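Multicopper oxidase (Arthrobacter sp. FB24, PDB 3GDC) probably oxidises phenolic substrates in the manner of a laccase, passing their electrons through bound copper ions to dioxygen, which is reduced to water. Local coordinates at residues 66-71 against 129-134; 76-81 against 88-93; 106-111 against 115-120. All coordinates share one frame; numbering follows the deposited sequence.

In the fold
Along the chain from the N terminus, residues 66-71 open the widest loop, which contact 1 closes only when residues 129-134, on strand 127-132, come back beside residues 66-71. Two shorter loops fall within it, one after the other and without crossing. Contact 2 joins strand 75-82 to residues 88-93, which include copper ligands, and contact 3 then folds the loop 106-111 onto strand 116-122. Strands 75-82 and 116-122 are sheet neighbours, as are 91-92 and 127-132, so contact 2 stands between the other two. Contacts 1 and 2 both carry ligands of the copper bound by Cys133 and of a copper shared with a neighbouring subunit.

Contact 1: residues 66-71 against 129-134; sequences PTLWAR and HLYHCH. With CU (copper (II) ion), chain E; CU (copper (II) ion), chain O; CU (copper (II) ion), chain D.
The strand that delivers the His132-Cys133-His134 ligands of this cupredoxin-like domain is tied to residues 66-71 by Tyr131, which reaches Pro66 and Leu68 in the buried core. The phenol OH of Tyr131 donates a hydrogen bond to the carbonyl O of Pro66, 2.7 Å away. It arrives in the carbonyl plane on a lone pair, at a C=O...donor angle of 127°. The proline ring packs its CD 3.3 Å from the same Tyr131 OH; the nearby Pro66 N, having no hydrogen, makes no bond, so the carbonyl O is the partner. Leu68 crosses the tyrosine at about a right angle, its branch point CG lying 4.0 Å from CE2 of Tyr131. With chi1 at 63°, CG of Tyr131 stands between its own backbone N and carbonyl carbon, and the length of the side chain carries the hydroxyl to Pro66 O. Phe92 and Tyr59 also pack against this ring.

The residues after Tyr131 serve metals. His132 NE2 binds one copper at 2.1 Å, a site completed by His93 and by His271 of a neighbouring subunit. Cys133 SG holds another copper at 2.2 Å together with His88 and His141. His134 NE2 reaches a third at 1.9 Å, sharing it with His224 and His269 of the neighbouring subunit. The remaining nitrogen of His132, ND1, gives its hydrogen to Cys133 O at 3.0 Å in a nearly straight bond (171°). It approaches from above the carbonyl plane, while Cys133 O lies nearly in the imidazole plane, which limits ring rotation. As in other multicopper oxidases, electrons probably pass from the cysteine-bound copper through this short His-Cys-His segment, and the ND1 bond offers a possible second path beside the covalent one.

Contact 2: residues 76-81 against 88-93; sequences LRIHFT and HTIHFH. With CU (copper (II) ion), chain D; CU (copper (II) ion), chain E.
Ile90 lies over one face of the Phe80 ring in a CH-pi contact: its CG1, shifted somewhat toward the rim, is 3.9 Å from the centroid of the Phe80 ring and only 13° off the ring normal. Next to it, CD1 of Ile90 comes within 3.5 Å of CD1 of Phe80. The phenylalanine has CG opposite its backbone N (chi1 180°), which sends the flat ring across toward residues 88-90 and makes a broad surface for the isoleucine to rest on.

Plain apolar packing continues along strand 75-82. The two branches of Ile78 divide the work: CG2 meets Ile90 CD1 at 3.9 Å, while CG1 presses on CZ of Phe92 at 3.6 Å. A beta-branched residue thus fills the angle between two partners. Leu68 touches both Ile78 and Phe92, so these side chains belong to the interior of the cupredoxin beta sandwich. Ile78, Phe80, Ile90 and Phe92 point inward, and the alternation of extended chain turns His91 and His93 away from strand 75-82, toward metal.

At the far end of Phe80 the contacts are van der Waals ones with His88, whose imidazole binds copper. The carbonyl O of His88 sits near the ring plane, 3.9 Å from CE2 of Phe80, and CB of His88 is 4.1 Å from CZ of Phe80.

Copper coordination uses different nitrogens: His88 binds through ND1 at 2.1 Å, whereas His93 binds through NE2 at 2.0 Å. His91 NE2 holds a further copper with His222 of a neighbouring subunit.

Contact 3: residues 106-111 against 115-120; sequences IGAGSI and QSFTYE
Ala108 is carried toward Phe117 by a type II' turn from Ile106 to Gly109, closed by a weak hydrogen bond from Gly109 N to Ile106 O (3.1 Å), and farther on the two segments draw together until CA of Ile111 and CA of Gln115 are 6.1 Å apart. Gly107 and Gly109 both have positive phi, which glycine adopts readily.

The small methyl of Ala108 meets the Phe117 ring obliquely, with Ala108 CB 3.5 Å from Phe117 CE1. Ile111 crosses Phe117 at about a right angle and spreads its branches: CD1 rests 3.6 Å from Phe117 CB, while CG2, set opposite the backbone N, reaches 3.4 Å from the carbonyl O of Gln115. Within the strand, Phe117 lays its CD2 over the centre of the Tyr119 ring, 3.7 Å above the plane.

Tyr119 adds a polar link. One water donates to Gly109 O at 2.6 Å and lies 2.7 Å from Tyr119 OH, which also has a direct hydrogen bond with Ile90 N. A long side chain ending in a hydroxyl can thus serve two loops.

Strand 116-122 runs antiparallel to strand 75-82, whose Phe80 side chain touches both Ile111 and Tyr119. Residues 106-111, a loop between strands 91-92 and 116-122, pack on Phe117 and Tyr119 of strand 116-122, and Ile111 and the copper ligand His88 share a backbone hydrogen bond.

Contact 1: residues 66-71 against 129-134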
loop_
_atom_site.group_PDB
_atom_site.type_symbol
_atom_site.label_atom_id
_atom_site.label_comp_id
_atom_site.label_asym_id
_atom_site.label_seq_id
_atom_site.Cartn_x
_atom_site.Cartn_y
_atom_site.Cartn_z
ATOM N N PRO A 66 15.236 5.062 -21.753
ATOM C CA PRO A 66 16.534 4.556 -21.308
ATOM C C PRO A 66 16.601 4.372 -19.793
ATOM O O PRO A 66 16.105 5.219 -19.035
ATOM C CB PRO A 66 17.506 5.659 -21.742
ATOM C CG PRO A 66 16.843 6.286 -22.921
ATOM C CD PRO A 66 15.363 6.199 -22.686
ATOM N N THR A 67 17.204 3.276 -19.352
ATOM C CA THR A 67 17.485 3.118 -17.938
ATOM C C THR A 67 18.846 3.760 -17.681
ATOM O O THR A 67 19.876 3.219 -18.085
ATOM C CB THR A 67 17.496 1.639 -17.523
ATOM O OG1 THR A 67 16.221 1.058 -17.857
ATOM C CG2 THR A 67 17.732 1.519 -16.027
ATOM N N LEU A 68 18.839 4.928 -17.048
ATOM C CA LEU A 68 20.087 5.648 -16.778
ATOM C C LEU A 68 20.764 5.063 -15.549
ATOM O O LEU A 68 20.107 4.785 -14.538
ATOM C CB LEU A 68 19.821 7.154 -16.607
ATOM C CG LEU A 68 18.964 7.851 -17.673
ATOM C CD1 LEU A 68 18.835 9.321 -17.323
ATOM C CD2 LEU A 68 19.483 7.690 -19.104
ATOM N N TRP A 69 22.077 4.855 -15.639
ATOM C CA TRP A 69 22.851 4.282 -14.540
ATOM C C TRP A 69 24.003 5.226 -14.188
ATOM O O TRP A 69 24.722 5.683 -15.071
ATOM C CB TRP A 69 23.403 2.911 -14.949
ATOM C CG TRP A 69 24.115 2.183 -13.840
ATOM C CD1 TRP A 69 23.584 1.232 -13.009
ATOM C CD2 TRP A 69 25.474 2.369 -13.418
ATOM N NE1 TRP A 69 24.537 0.800 -12.108
ATOM C CE2 TRP A 69 25.703 1.488 -12.336
ATOM C CE3 TRP A 69 26.528 3.186 -13.861
ATOM C CZ2 TRP A 69 26.942 1.403 -11.683
ATOM C CZ3 TRP A 69 27.757 3.105 -13.209
ATOM C CH2 TRP A 69 27.952 2.221 -12.133
ATOM N N ALA A 70 24.156 5.524 -12.906
ATOM C CA ALA A 70 25.278 6.346 -12.440
ATOM C C ALA A 70 25.800 5.822 -11.116
ATOM O O ALA A 70 25.149 5.007 -10.461
ATOM C CB ALA A 70 24.849 7.787 -12.311
ATOM N N ARG A 71 26.991 6.274 -10.725
ATOM C CA ARG A 71 27.494 5.995 -9.396
ATOM C C ARG A 71 27.294 7.209 -8.491
ATOM O O ARG A 71 27.447 8.352 -8.928
ATOM C CB ARG A 71 28.968 5.623 -9.474
ATOM C CG ARG A 71 29.494 4.912 -8.259
ATOM C CD ARG A 71 30.884 5.420 -8.002
ATOM N NE ARG A 71 31.805 4.371 -7.586
ATOM C CZ ARG A 71 33.120 4.545 -7.498
ATOM N NH1 ARG A 71 33.654 5.723 -7.794
ATOM N NH2 ARG A 71 33.899 3.540 -7.118
ATOM N N HIS A 129 15.695 4.961 -8.720
ATOM C CA HIS A 129 14.846 6.111 -8.978
ATOM C C HIS A 129 14.241 6.014 -10.382
ATOM O O HIS A 129 14.287 4.953 -11.021
ATOM C CB HIS A 129 15.639 7.420 -8.786
ATOM C CG HIS A 129 16.436 7.469 -7.517
ATOM N ND1 HIS A 129 15.853 7.428 -6.265
ATOM C CD2 HIS A 129 17.775 7.568 -7.305
ATOM C CE1 HIS A 129 16.797 7.488 -5.341
ATOM N NE2 HIS A 129 17.971 7.573 -5.946
ATOM N N LEU A 130 13.666 7.118 -10.845
ATOM C CA LEU A 130 12.970 7.169 -12.119
ATOM C C LEU A 130 12.899 8.610 -12.590
ATOM O O LEU A 130 13.238 9.541 -11.842
ATOM C CB LEU A 130 11.555 6.560 -12.003
ATOM C CG LEU A 130 10.490 7.258 -11.134
ATOM C CD1 LEU A 130 9.060 6.976 -11.693
ATOM C CD2 LEU A 130 10.570 6.867 -9.686
ATOM N N TYR A 131 12.484 8.785 -13.837
ATOM C CA TYR A 131 12.237 10.099 -14.407
ATOM C C TYR A 131 10.996 9.993 -15.289
ATOM O O TYR A 131 10.645 8.894 -15.774
ATOM C CB TYR A 131 13.464 10.605 -15.198
ATOM C CG TYR A 131 13.823 9.758 -16.403
ATOM C CD1 TYR A 131 13.257 10.020 -17.657
ATOM C CD2 TYR A 131 14.705 8.680 -16.283
ATOM C CE1 TYR A 131 13.573 9.235 -18.777
ATOM C CE2 TYR A 131 15.022 7.870 -17.397
ATOM C CZ TYR A 131 14.452 8.166 -18.635
ATOM O OH TYR A 131 14.740 7.393 -19.727
ATOM N N HIS A 132 10.298 11.109 -15.473
ATOM C CA HIS A 132 9.140 11.140 -16.364
ATOM C C HIS A 132 8.792 12.560 -16.745
ATOM O O HIS A 132 9.292 13.512 -16.139
ATOM C CB HIS A 132 7.927 10.427 -15.727
ATOM C CG HIS A 132 7.500 11.000 -14.411
ATOM N ND1 HIS A 132 6.733 12.141 -14.307
ATOM C CD2 HIS A 132 7.731 10.583 -13.144
ATOM C CE1 HIS A 132 6.518 12.409 -13.032
ATOM N NE2 HIS A 132 7.108 11.475 -12.305
ATOM N N CYS A 133 7.951 12.717 -17.757
ATOM C CA CYS A 133 7.550 14.052 -18.169
ATOM C C CYS A 133 6.644 14.687 -17.115
ATOM O O CYS A 133 5.867 13.991 -16.446
ATOM C CB CYS A 133 6.847 14.009 -19.530
ATOM S SG CYS A 133 6.302 15.635 -20.086
ATOM N N HIS A 134 6.742 16.006 -16.957
ATOM C CA HIS A 134 5.889 16.687 -15.982
ATOM C C HIS A 134 5.026 17.805 -16.598
ATOM O O HIS A 134 4.556 18.706 -15.897
ATOM C CB HIS A 134 6.726 17.189 -14.798
ATOM C CG HIS A 134 5.970 17.238 -13.508
ATOM N ND1 HIS A 134 4.930 18.115 -13.294
ATOM C CD2 HIS A 134 6.099 16.519 -12.367
ATOM C CE1 HIS A 134 4.450 17.937 -12.076
ATOM N NE2 HIS A 134 5.140 16.970 -11.495
HETATM CU CU CU E . 7.080 11.096 -10.260
HETATM CU CU CU O . 5.139 16.409 -9.652
HETATM CU CU CU D . 5.224 15.477 -21.977
#

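Contact 2: residues 76-81 against 88-93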
loop_
_atom_site.group_PDB
_atom_site.type_symbol
_atom_site.label_atom_id
_atom_site.label_comp_id
_atom_site.label_asym_id
_atom_site.label_seq_id
_atom_site.Cartn_x
_atom_site.Cartn_y
_atom_site.Cartn_z
ATOM N N LEU A 76 26.078 14.725 -13.362
ATOM C CA LEU A 76 25.230 14.254 -14.470
ATOM C C LEU A 76 24.765 15.378 -15.380
ATOM O O LEU A 76 24.451 16.479 -14.915
ATOM C CB LEU A 76 23.999 13.489 -13.938
ATOM C CG LEU A 76 24.211 12.375 -12.903
ATOM C CD1 LEU A 76 22.889 11.655 -12.618
ATOM C CD2 LEU A 76 25.266 11.375 -13.348
ATOM N N ARG A 77 24.718 15.078 -16.673
ATOM C CA ARG A 77 24.145 15.971 -17.676
ATOM C C ARG A 77 23.244 15.166 -18.599
ATOM O O ARG A 77 23.691 14.201 -19.237
ATOM C CB ARG A 77 25.238 16.660 -18.502
ATOM C CG ARG A 77 26.067 17.658 -17.719
ATOM C CD ARG A 77 27.046 18.375 -18.635
ATOM N NE ARG A 77 27.987 19.173 -17.854
ATOM C CZ ARG A 77 29.140 19.646 -18.317
ATOM N NH1 ARG A 77 29.518 19.400 -19.568
ATOM N NH2 ARG A 77 29.920 20.359 -17.521
ATOM N N ILE A 78 21.976 15.558 -18.659
ATOM C CA ILE A 78 21.039 14.968 -19.603
ATOM C C ILE A 78 20.671 16.009 -20.634
ATOM O O ILE A 78 20.007 16.991 -20.311
ATOM C CB ILE A 78 19.764 14.457 -18.899
ATOM C CG1 ILE A 78 20.116 13.378 -17.861
ATOM C CG2 ILE A 78 18.740 13.980 -19.919
ATOM C CD1 ILE A 78 20.450 12.062 -18.442
ATOM N N HIS A 79 21.120 15.791 -21.865
ATOM C CA HIS A 79 20.878 16.714 -22.974
ATOM C C HIS A 79 19.576 16.322 -23.637
ATOM O O HIS A 79 19.530 15.386 -24.444
ATOM C CB HIS A 79 22.030 16.650 -23.986
ATOM C CG HIS A 79 23.376 16.854 -23.365
ATOM N ND1 HIS A 79 23.835 18.097 -22.989
ATOM C CD2 HIS A 79 24.350 15.974 -23.031
ATOM C CE1 HIS A 79 25.035 17.975 -22.446
ATOM N NE2 HIS A 79 25.369 16.696 -22.458
ATOM N N PHE A 80 18.522 17.032 -23.264
ATOM C CA PHE A 80 17.167 16.746 -23.710
ATOM C C PHE A 80 16.824 17.558 -24.948
ATOM O O PHE A 80 17.044 18.770 -24.977
ATOM C CB PHE A 80 16.176 17.072 -22.584
ATOM C CG PHE A 80 14.735 16.811 -22.941
ATOM C CD1 PHE A 80 14.338 15.576 -23.453
ATOM C CD2 PHE A 80 13.771 17.797 -22.739
ATOM C CE1 PHE A 80 12.993 15.326 -23.765
ATOM C CE2 PHE A 80 12.431 17.562 -23.045
ATOM C CZ PHE A 80 12.040 16.324 -23.563
ATOM N N THR A 81 16.309 16.886 -25.974
ATOM C CA THR A 81 15.734 17.561 -27.140
ATOM C C THR A 81 14.300 17.080 -27.324
ATOM O O THR A 81 14.025 15.875 -27.243
ATOM C CB THR A 81 16.543 17.304 -28.431
ATOM O OG1 THR A 81 17.869 17.812 -28.274
ATOM C CG2 THR A 81 15.896 17.991 -29.651
ATOM N N HIS A 88 7.178 19.150 -23.706
ATOM C CA HIS A 88 7.502 18.074 -22.774
ATOM C C HIS A 88 8.595 18.549 -21.821
ATOM O O HIS A 88 9.238 19.595 -22.044
ATOM C CB HIS A 88 8.005 16.819 -23.528
ATOM C CG HIS A 88 6.986 16.178 -24.422
ATOM N ND1 HIS A 88 5.814 15.630 -23.945
ATOM C CD2 HIS A 88 6.972 15.986 -25.765
ATOM C CE1 HIS A 88 5.110 15.153 -24.959
ATOM N NE2 HIS A 88 5.797 15.345 -26.072
ATOM N N THR A 89 8.817 17.783 -20.758
ATOM C CA THR A 89 9.940 18.021 -19.864
ATOM C C THR A 89 10.550 16.667 -19.463
ATOM O O THR A 89 10.061 15.594 -19.875
ATOM C CB THR A 89 9.513 18.778 -18.562
ATOM O OG1 THR A 89 8.768 17.900 -17.722
ATOM C CG2 THR A 89 8.680 20.027 -18.855
ATOM N N ILE A 90 11.612 16.714 -18.669
ATOM C CA ILE A 90 12.010 15.550 -17.887
ATOM C C ILE A 90 12.088 15.969 -16.434
ATOM O O ILE A 90 12.873 16.860 -16.058
ATOM C CB ILE A 90 13.375 14.928 -18.286
ATOM C CG1 ILE A 90 13.489 14.703 -19.800
ATOM C CG2 ILE A 90 13.607 13.620 -17.497
ATOM C CD1 ILE A 90 14.864 14.156 -20.250
ATOM N N HIS A 91 11.266 15.315 -15.620
ATOM C CA HIS A 91 11.319 15.466 -14.191
ATOM C C HIS A 91 11.973 14.232 -13.571
ATOM O O HIS A 91 11.480 13.104 -13.723
ATOM C CB HIS A 91 9.911 15.657 -13.625
ATOM C CG HIS A 91 9.871 15.578 -12.142
ATOM N ND1 HIS A 91 10.484 16.511 -11.334
ATOM C CD2 HIS A 91 9.342 14.648 -11.314
ATOM C CE1 HIS A 91 10.309 16.177 -10.070
ATOM N NE2 HIS A 91 9.626 15.046 -10.030
ATOM N N PHE A 92 13.084 14.435 -12.877
ATOM C CA PHE A 92 13.784 13.333 -12.235
ATOM C C PHE A 92 13.355 13.157 -10.782
ATOM O O PHE A 92 13.097 14.136 -10.079
ATOM C CB PHE A 92 15.304 13.559 -12.282
ATOM C CG PHE A 92 15.923 13.196 -13.588
ATOM C CD1 PHE A 92 16.518 11.944 -13.765
ATOM C CD2 PHE A 92 15.916 14.096 -14.649
ATOM C CE1 PHE A 92 17.099 11.597 -14.982
ATOM C CE2 PHE A 92 16.496 13.749 -15.879
ATOM C CZ PHE A 92 17.080 12.499 -16.037
ATOM N N HIS A 93 13.290 11.905 -10.337
ATOM C CA HIS A 93 13.198 11.599 -8.919
ATOM C C HIS A 93 14.632 11.513 -8.429
ATOM O O HIS A 93 15.385 10.630 -8.827
ATOM C CB HIS A 93 12.448 10.282 -8.679
ATOM C CG HIS A 93 10.960 10.403 -8.788
ATOM N ND1 HIS A 93 10.113 10.038 -7.763
ATOM C CD2 HIS A 93 10.167 10.857 -9.788
ATOM C CE1 HIS A 93 8.863 10.241 -8.134
ATOM N NE2 HIS A 93 8.867 10.746 -9.357
HETATM CU CU CU D . 5.224 15.477 -21.977
HETATM CU CU CU E . 7.080 11.096 -10.260
#

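Contact 3: residues 106-111 against 115-120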
loop_
_atom_site.group_PDB
_atom_site.type_symbol
_atom_site.label_atom_id
_atom_site.label_comp_id
_atom_site.label_asym_id
_atom_site.label_seq_id
_atom_site.Cartn_x
_atom_site.Cartn_y
_atom_site.Cartn_z
ATOM N N ILE A 106 8.646 26.787 -13.639
ATOM C CA ILE A 106 9.831 26.885 -12.790
ATOM C C ILE A 106 11.102 26.774 -13.635
ATOM O O ILE A 106 11.300 25.796 -14.367
ATOM C CB ILE A 106 9.818 25.833 -11.641
ATOM C CG1 ILE A 106 8.478 25.877 -10.890
ATOM C CG2 ILE A 106 11.023 26.035 -10.685
ATOM C CD1 ILE A 106 8.356 24.873 -9.756
ATOM N N GLY A 107 11.959 27.790 -13.537
ATOM C CA GLY A 107 13.119 27.893 -14.416
ATOM C C GLY A 107 12.714 27.867 -15.878
ATOM O O GLY A 107 11.746 28.510 -16.273
ATOM N N ALA A 108 13.451 27.104 -16.678
ATOM C CA ALA A 108 13.149 26.920 -18.103
ATOM C C ALA A 108 11.775 26.279 -18.360
ATOM O O ALA A 108 11.182 26.490 -19.413
ATOM C CB ALA A 108 14.240 26.102 -18.764
ATOM N N GLY A 109 11.275 25.494 -17.404
ATOM C CA GLY A 109 9.914 24.950 -17.504
ATOM C C GLY A 109 9.686 24.058 -18.715
ATOM O O GLY A 109 10.522 23.210 -19.028
ATOM N N SER A 110 8.552 24.252 -19.391
ATOM C CA SER A 110 8.195 23.452 -20.573
ATOM C C SER A 110 9.221 23.585 -21.687
ATOM O O SER A 110 9.666 24.696 -22.008
ATOM C CB SER A 110 6.820 23.849 -21.107
ATOM O OG SER A 110 5.821 23.688 -20.114
ATOM N N ILE A 111 9.613 22.451 -22.259
ATOM C CA ILE A 111 10.501 22.459 -23.414
ATOM C C ILE A 111 9.644 22.317 -24.662
ATOM O O ILE A 111 8.984 21.301 -24.857
ATOM C CB ILE A 111 11.592 21.339 -23.350
ATOM C CG1 ILE A 111 12.339 21.338 -21.998
ATOM C CG2 ILE A 111 12.544 21.425 -24.559
ATOM C CD1 ILE A 111 12.875 22.713 -21.504
ATOM N N GLN A 115 12.962 22.341 -29.345
ATOM C CA GLN A 115 13.870 23.007 -28.416
ATOM C C GLN A 115 14.605 21.998 -27.532
ATOM O O GLN A 115 14.194 20.831 -27.441
ATOM C CB GLN A 115 13.131 24.099 -27.629
ATOM C CG GLN A 115 12.321 25.016 -28.578
ATOM C CD GLN A 115 12.045 26.428 -28.062
ATOM O OE1 GLN A 115 12.082 26.695 -26.864
ATOM N NE2 GLN A 115 11.736 27.337 -28.986
ATOM N N SER A 116 15.707 22.448 -26.929
ATOM C CA SER A 116 16.601 21.590 -26.153
ATOM C C SER A 116 16.944 22.215 -24.800
ATOM O O SER A 116 16.940 23.443 -24.650
ATOM C CB SER A 116 17.894 21.316 -26.932
ATOM O OG SER A 116 17.653 20.561 -28.110
ATOM N N PHE A 117 17.249 21.367 -23.822
ATOM C CA PHE A 117 17.650 21.809 -22.498
ATOM C C PHE A 117 18.524 20.745 -21.870
ATOM O O PHE A 117 18.242 19.554 -21.994
ATOM C CB PHE A 117 16.427 22.064 -21.606
ATOM C CG PHE A 117 16.765 22.625 -20.255
ATOM C CD1 PHE A 117 17.008 23.989 -20.097
ATOM C CD2 PHE A 117 16.850 21.798 -19.140
ATOM C CE1 PHE A 117 17.326 24.520 -18.851
ATOM C CE2 PHE A 117 17.169 22.320 -17.879
ATOM C CZ PHE A 117 17.406 23.685 -17.732
ATOM N N THR A 118 19.586 21.181 -21.208
ATOM C CA THR A 118 20.441 20.267 -20.460
ATOM C C THR A 118 20.114 20.286 -18.963
ATOM O O THR A 118 20.331 21.290 -18.275
ATOM C CB THR A 118 21.940 20.551 -20.704
ATOM O OG1 THR A 118 22.214 20.469 -22.106
ATOM C CG2 THR A 118 22.817 19.540 -19.956
ATOM N N TYR A 119 19.595 19.162 -18.470
ATOM C CA TYR A 119 19.400 18.949 -17.038
ATOM C C TYR A 119 20.733 18.565 -16.433
ATOM O O TYR A 119 21.424 17.699 -16.963
ATOM C CB TYR A 119 18.352 17.853 -16.770
ATOM C CG TYR A 119 16.988 18.216 -17.295
ATOM C CD1 TYR A 119 16.117 19.004 -16.536
ATOM C CD2 TYR A 119 16.565 17.772 -18.551
ATOM C CE1 TYR A 119 14.862 19.354 -17.026
ATOM C CE2 TYR A 119 15.316 18.107 -19.047
ATOM C CZ TYR A 119 14.468 18.895 -18.274
ATOM O OH TYR A 119 13.229 19.238 -18.757
ATOM N N GLU A 120 21.084 19.222 -15.330
ATOM C CA GLU A 120 22.337 18.986 -14.617
ATOM C C GLU A 120 22.086 18.833 -13.124
ATOM O O GLU A 120 21.376 19.638 -12.526
ATOM C CB GLU A 120 23.311 20.151 -14.849
ATOM C CG GLU A 120 23.483 20.548 -16.314
ATOM C CD GLU A 120 24.523 21.641 -16.520
ATOM O OE1 GLU A 120 25.275 21.955 -15.563
ATOM O OE2 GLU A 120 24.596 22.178 -17.653
HETATM O O HOH W 1 12.423 21.731 -17.932
#